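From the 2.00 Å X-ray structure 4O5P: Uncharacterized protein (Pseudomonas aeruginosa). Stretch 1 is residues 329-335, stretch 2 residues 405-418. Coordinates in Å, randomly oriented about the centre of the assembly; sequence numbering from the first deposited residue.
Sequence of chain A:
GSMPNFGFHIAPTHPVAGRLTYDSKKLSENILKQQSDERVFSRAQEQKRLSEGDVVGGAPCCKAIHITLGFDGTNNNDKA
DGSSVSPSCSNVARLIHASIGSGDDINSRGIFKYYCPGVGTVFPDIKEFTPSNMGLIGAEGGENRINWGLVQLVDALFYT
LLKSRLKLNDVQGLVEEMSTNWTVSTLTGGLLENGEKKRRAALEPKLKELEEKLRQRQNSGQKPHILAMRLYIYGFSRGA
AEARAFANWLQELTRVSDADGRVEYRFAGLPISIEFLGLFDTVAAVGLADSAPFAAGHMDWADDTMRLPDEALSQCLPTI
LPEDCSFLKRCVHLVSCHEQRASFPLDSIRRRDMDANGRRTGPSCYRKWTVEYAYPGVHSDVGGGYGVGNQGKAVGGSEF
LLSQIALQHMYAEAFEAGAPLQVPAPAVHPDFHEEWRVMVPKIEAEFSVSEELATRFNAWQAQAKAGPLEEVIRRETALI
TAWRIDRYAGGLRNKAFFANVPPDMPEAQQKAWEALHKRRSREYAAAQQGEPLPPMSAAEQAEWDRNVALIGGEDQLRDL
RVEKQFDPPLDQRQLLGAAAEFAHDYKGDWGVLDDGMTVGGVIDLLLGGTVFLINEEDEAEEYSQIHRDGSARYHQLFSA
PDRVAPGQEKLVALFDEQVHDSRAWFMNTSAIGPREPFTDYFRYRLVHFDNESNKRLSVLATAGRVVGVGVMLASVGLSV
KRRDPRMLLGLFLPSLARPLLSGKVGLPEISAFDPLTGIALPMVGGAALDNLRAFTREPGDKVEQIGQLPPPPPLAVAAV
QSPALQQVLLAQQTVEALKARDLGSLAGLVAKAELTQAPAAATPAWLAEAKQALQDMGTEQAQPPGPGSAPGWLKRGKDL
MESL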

# COMPACT_ATOMS: atom_id res chain seq x y z
N LYS A 329 13.32 3.82 16.23
CA LYS A 329 14.03 2.79 17.01
C LYS A 329 14.07 1.40 16.35
O LYS A 329 14.95 0.60 16.65
CB LYS A 329 13.39 2.62 18.39
CG LYS A 329 13.21 3.90 19.20
CD LYS A 329 14.50 4.67 19.40
CE LYS A 329 14.16 6.01 20.09
NZ LYS A 329 15.35 6.80 20.56
N ARG A 330 13.12 1.12 15.46
CA ARG A 330 12.93 -0.24 14.95
C ARG A 330 11.93 -0.25 13.79
O ARG A 330 10.80 0.24 13.92
CB ARG A 330 12.41 -1.15 16.07
CG ARG A 330 12.14 -2.60 15.64
CD ARG A 330 13.43 -3.34 15.28
NE ARG A 330 13.19 -4.76 15.01
CZ ARG A 330 14.05 -5.54 14.36
NH1 ARG A 330 15.18 -5.03 13.89
NH2 ARG A 330 13.77 -6.82 14.17
N CYS A 331 12.33 -0.82 12.66
CA CYS A 331 11.41 -1.03 11.55
C CYS A 331 11.51 -2.45 11.00
O CYS A 331 12.60 -2.94 10.70
CB CYS A 331 11.67 -0.02 10.42
SG CYS A 331 10.57 -0.25 8.97
N VAL A 332 10.36 -3.11 10.89
CA VAL A 332 10.29 -4.45 10.31
C VAL A 332 9.42 -4.41 9.05
O VAL A 332 8.27 -3.98 9.12
CB VAL A 332 9.67 -5.44 11.30
CG1 VAL A 332 9.39 -6.77 10.60
CG2 VAL A 332 10.58 -5.64 12.55
N HIS A 333 9.94 -4.85 7.91
CA HIS A 333 9.17 -4.86 6.66
C HIS A 333 9.07 -6.27 6.10
O HIS A 333 10.07 -6.85 5.70
CB HIS A 333 9.87 -3.98 5.62
CG HIS A 333 9.05 -3.70 4.40
ND1 HIS A 333 9.62 -3.34 3.19
CD2 HIS A 333 7.71 -3.68 4.19
CE1 HIS A 333 8.67 -3.11 2.30
NE2 HIS A 333 7.50 -3.31 2.88
N LEU A 334 7.86 -6.80 6.05
CA LEU A 334 7.61 -8.12 5.52
C LEU A 334 7.10 -7.92 4.11
O LEU A 334 6.12 -7.18 3.91
CB LEU A 334 6.53 -8.79 6.38
CG LEU A 334 6.85 -8.85 7.88
CD1 LEU A 334 5.79 -9.63 8.62
CD2 LEU A 334 8.26 -9.42 8.15
N VAL A 335 7.74 -8.57 3.14
CA VAL A 335 7.41 -8.38 1.72
C VAL A 335 7.00 -9.67 1.01
O VAL A 335 7.43 -10.76 1.37
CB VAL A 335 8.58 -7.70 0.95
CG1 VAL A 335 9.09 -6.46 1.73
CG2 VAL A 335 9.73 -8.67 0.74
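Stretch 2, residues 405-418: IALQHMYAEAFEAG

Stretch 2 packs on stretch 1 as a helix laid along a β-strand. Residues 405-416 have helical phi/psi throughout, and the i to i-4 ladder confirms it, for example Met410 N to Ala406 O at 2.8 Å and Ala414 N to Met410 O at 2.8 Å. Residues 331-335 are extended, with phi between -100° and -132°. The N-to-C directions differ by 176°, so the two elements run antiparallel, and their axes approach to 9.7 Å. The register follows from this: the CA atoms of Leu334 and Ala406 are 7.1 Å apart, those of Val332 and Glu413 7.5 Å, and those of Arg330 and Ala417 7.4 Å. Within the strand, the CA-to-CB bonds of Val332 and Leu334 point toward the helix and that of His333 points away; that of Arg330, in the loop just before the strand, also points toward it.

Leu334 has the largest covered area, 92 Å² beneath stretch 2. Its rotamer (chi1 m, chi2 t) places CD1 3.8 Å from Ala406 CB and 3.6 Å from Ala406 O, so the leucine touches both the alanine methyl and the helix backbone. Leu334 CD2 lies 3.8 Å from His409 ND1, approaching that ring obliquely, and Leu334 CG is 3.9 Å from Met410 CE.

Val332, with 60 Å² covered, is next. Its CG1 is 4.1 Å from SE of Met410, a selenomethionine, and its carbonyl O is 3.9 Å from Met410 CE. The Met410 CA-to-CB bond points sideways, but chi values of t, p and p bring the end of the chain nearer, so that 58 Å² of this residue is covered by contact with both Val332 and Leu334. On its other branch, Val332 CG2 meets Glu413 CD at 3.7 Å.

Glu413 carries the polar part of the contact. Arg330 NH2 donates to Glu413 OE2 at 3.1 Å with an N-H...O angle of 176°, a nearly linear hydrogen bond within a salt bridge; the oxygen lies at the guanidinium edge, near its plane, as such a bond requires. Water 1 reinforces the pair, accepting from Arg330 NE at 3.0 Å and donating to Glu413 OE2 at 2.8 Å and Glu413 O at 2.9 Å. The other carboxylate oxygen is held from within the helix, His409 NE2 donating to Glu413 OE1 at 2.9 Å.

Contact ends with Arg330 CG 4.4 Å from Ala417 CB. At Gly418 phi turns positive, 103°, in a Schellman motif that closes the helix. In all, 386 Å² is buried between the stretches.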

# COMPACT_ATOMS: atom_id res chain seq x y z
N ILE A 405 0.76 -16.03 9.25
CA ILE A 405 2.14 -16.23 9.74
C ILE A 405 2.80 -14.87 9.90
O ILE A 405 3.25 -14.49 11.01
CB ILE A 405 2.99 -17.13 8.79
CG1 ILE A 405 2.28 -18.45 8.50
CG2 ILE A 405 4.37 -17.40 9.37
CD1 ILE A 405 2.05 -19.31 9.74
N ALA A 406 2.83 -14.11 8.81
CA ALA A 406 3.33 -12.74 8.85
C ALA A 406 2.69 -11.97 10.01
O ALA A 406 3.37 -11.23 10.72
CB ALA A 406 3.08 -12.04 7.54
N LEU A 407 1.38 -12.16 10.21
CA LEU A 407 0.67 -11.47 11.30
C LEU A 407 1.33 -11.78 12.64
O LEU A 407 1.73 -10.87 13.39
CB LEU A 407 -0.80 -11.89 11.33
CG LEU A 407 -1.60 -11.56 12.58
CD1 LEU A 407 -1.80 -10.05 12.71
CD2 LEU A 407 -2.93 -12.25 12.52
N GLN A 408 1.50 -13.06 12.92
CA GLN A 408 2.10 -13.43 14.19
C GLN A 408 3.51 -12.87 14.27
O GLN A 408 3.94 -12.34 15.32
CB GLN A 408 2.08 -14.95 14.39
CG GLN A 408 0.71 -15.49 14.79
CD GLN A 408 0.78 -16.84 15.50
OE1 GLN A 408 1.86 -17.37 15.76
NE2 GLN A 408 -0.39 -17.40 15.83
N HIS A 409 4.21 -12.91 13.14
CA HIS A 409 5.59 -12.47 13.16
C HIS A 409 5.59 -11.00 13.56
O HIS A 409 6.37 -10.58 14.44
CB HIS A 409 6.26 -12.72 11.80
CG HIS A 409 7.69 -12.28 11.72
ND1 HIS A 409 8.43 -12.40 10.56
CD2 HIS A 409 8.51 -11.72 12.64
CE1 HIS A 409 9.65 -11.93 10.78
NE2 HIS A 409 9.72 -11.50 12.03
N MSE A 410 4.67 -10.24 12.97
CA MSE A 410 4.71 -8.80 13.13
C MSE A 410 4.39 -8.55 14.59
O MSE A 410 5.05 -7.74 15.26
CB MSE A 410 3.70 -8.08 12.21
CG MSE A 410 3.82 -6.56 12.30
SE MSE A 410 5.52 -5.94 11.57
CE MSE A 410 4.98 -5.92 9.71
N TYR A 411 3.44 -9.33 15.09
CA TYR A 411 3.00 -9.18 16.46
C TYR A 411 4.22 -9.33 17.36
O TYR A 411 4.48 -8.46 18.22
CB TYR A 411 1.94 -10.24 16.79
CG TYR A 411 1.51 -10.24 18.23
CD1 TYR A 411 0.47 -9.45 18.67
CD2 TYR A 411 2.15 -11.06 19.15
CE1 TYR A 411 0.07 -9.47 20.01
CE2 TYR A 411 1.78 -11.08 20.47
CZ TYR A 411 0.74 -10.29 20.90
OH TYR A 411 0.40 -10.34 22.23
N ALA A 412 5.00 -10.38 17.13
CA ALA A 412 6.08 -10.70 18.04
C ALA A 412 7.08 -9.56 18.01
O ALA A 412 7.55 -9.11 19.07
CB ALA A 412 6.75 -12.02 17.66
N GLU A 413 7.34 -9.05 16.81
CA GLU A 413 8.34 -8.00 16.65
C GLU A 413 7.86 -6.80 17.44
O GLU A 413 8.62 -6.24 18.24
CB GLU A 413 8.54 -7.61 15.18
CG GLU A 413 9.13 -8.74 14.31
CD GLU A 413 10.62 -8.83 14.44
OE1 GLU A 413 11.23 -9.61 13.67
OE2 GLU A 413 11.20 -8.10 15.30
N ALA A 414 6.58 -6.49 17.29
CA ALA A 414 6.03 -5.29 17.89
C ALA A 414 6.06 -5.50 19.40
O ALA A 414 6.42 -4.59 20.16
CB ALA A 414 4.63 -5.03 17.39
N PHE A 415 5.75 -6.71 19.84
CA PHE A 415 5.69 -6.97 21.27
C PHE A 415 7.10 -6.80 21.85
O PHE A 415 7.28 -6.27 22.96
CB PHE A 415 5.12 -8.36 21.55
CG PHE A 415 4.62 -8.54 22.95
CD1 PHE A 415 3.31 -8.22 23.28
CD2 PHE A 415 5.46 -9.02 23.95
CE1 PHE A 415 2.84 -8.37 24.58
CE2 PHE A 415 5.00 -9.17 25.26
CZ PHE A 415 3.69 -8.85 25.57
N GLU A 416 8.10 -7.21 21.08
CA GLU A 416 9.48 -7.16 21.54
C GLU A 416 9.90 -5.72 21.67
O GLU A 416 10.76 -5.39 22.49
CB GLU A 416 10.41 -7.84 20.54
CG GLU A 416 11.20 -9.03 21.06
CD GLU A 416 11.86 -8.78 22.40
OE1 GLU A 416 11.18 -8.97 23.43
OE2 GLU A 416 13.06 -8.42 22.42
N ALA A 417 9.31 -4.86 20.84
CA ALA A 417 9.79 -3.48 20.78
C ALA A 417 9.04 -2.59 21.75
O ALA A 417 9.29 -1.39 21.82
CB ALA A 417 9.71 -2.95 19.34
N GLY A 418 8.12 -3.18 22.50
CA GLY A 418 7.43 -2.46 23.56
C GLY A 418 6.01 -2.03 23.23
O GLY A 418 5.44 -1.21 23.93
O HOH W 1 11.15 -5.84 16.87
O HOH W 2 13.96 -9.80 13.31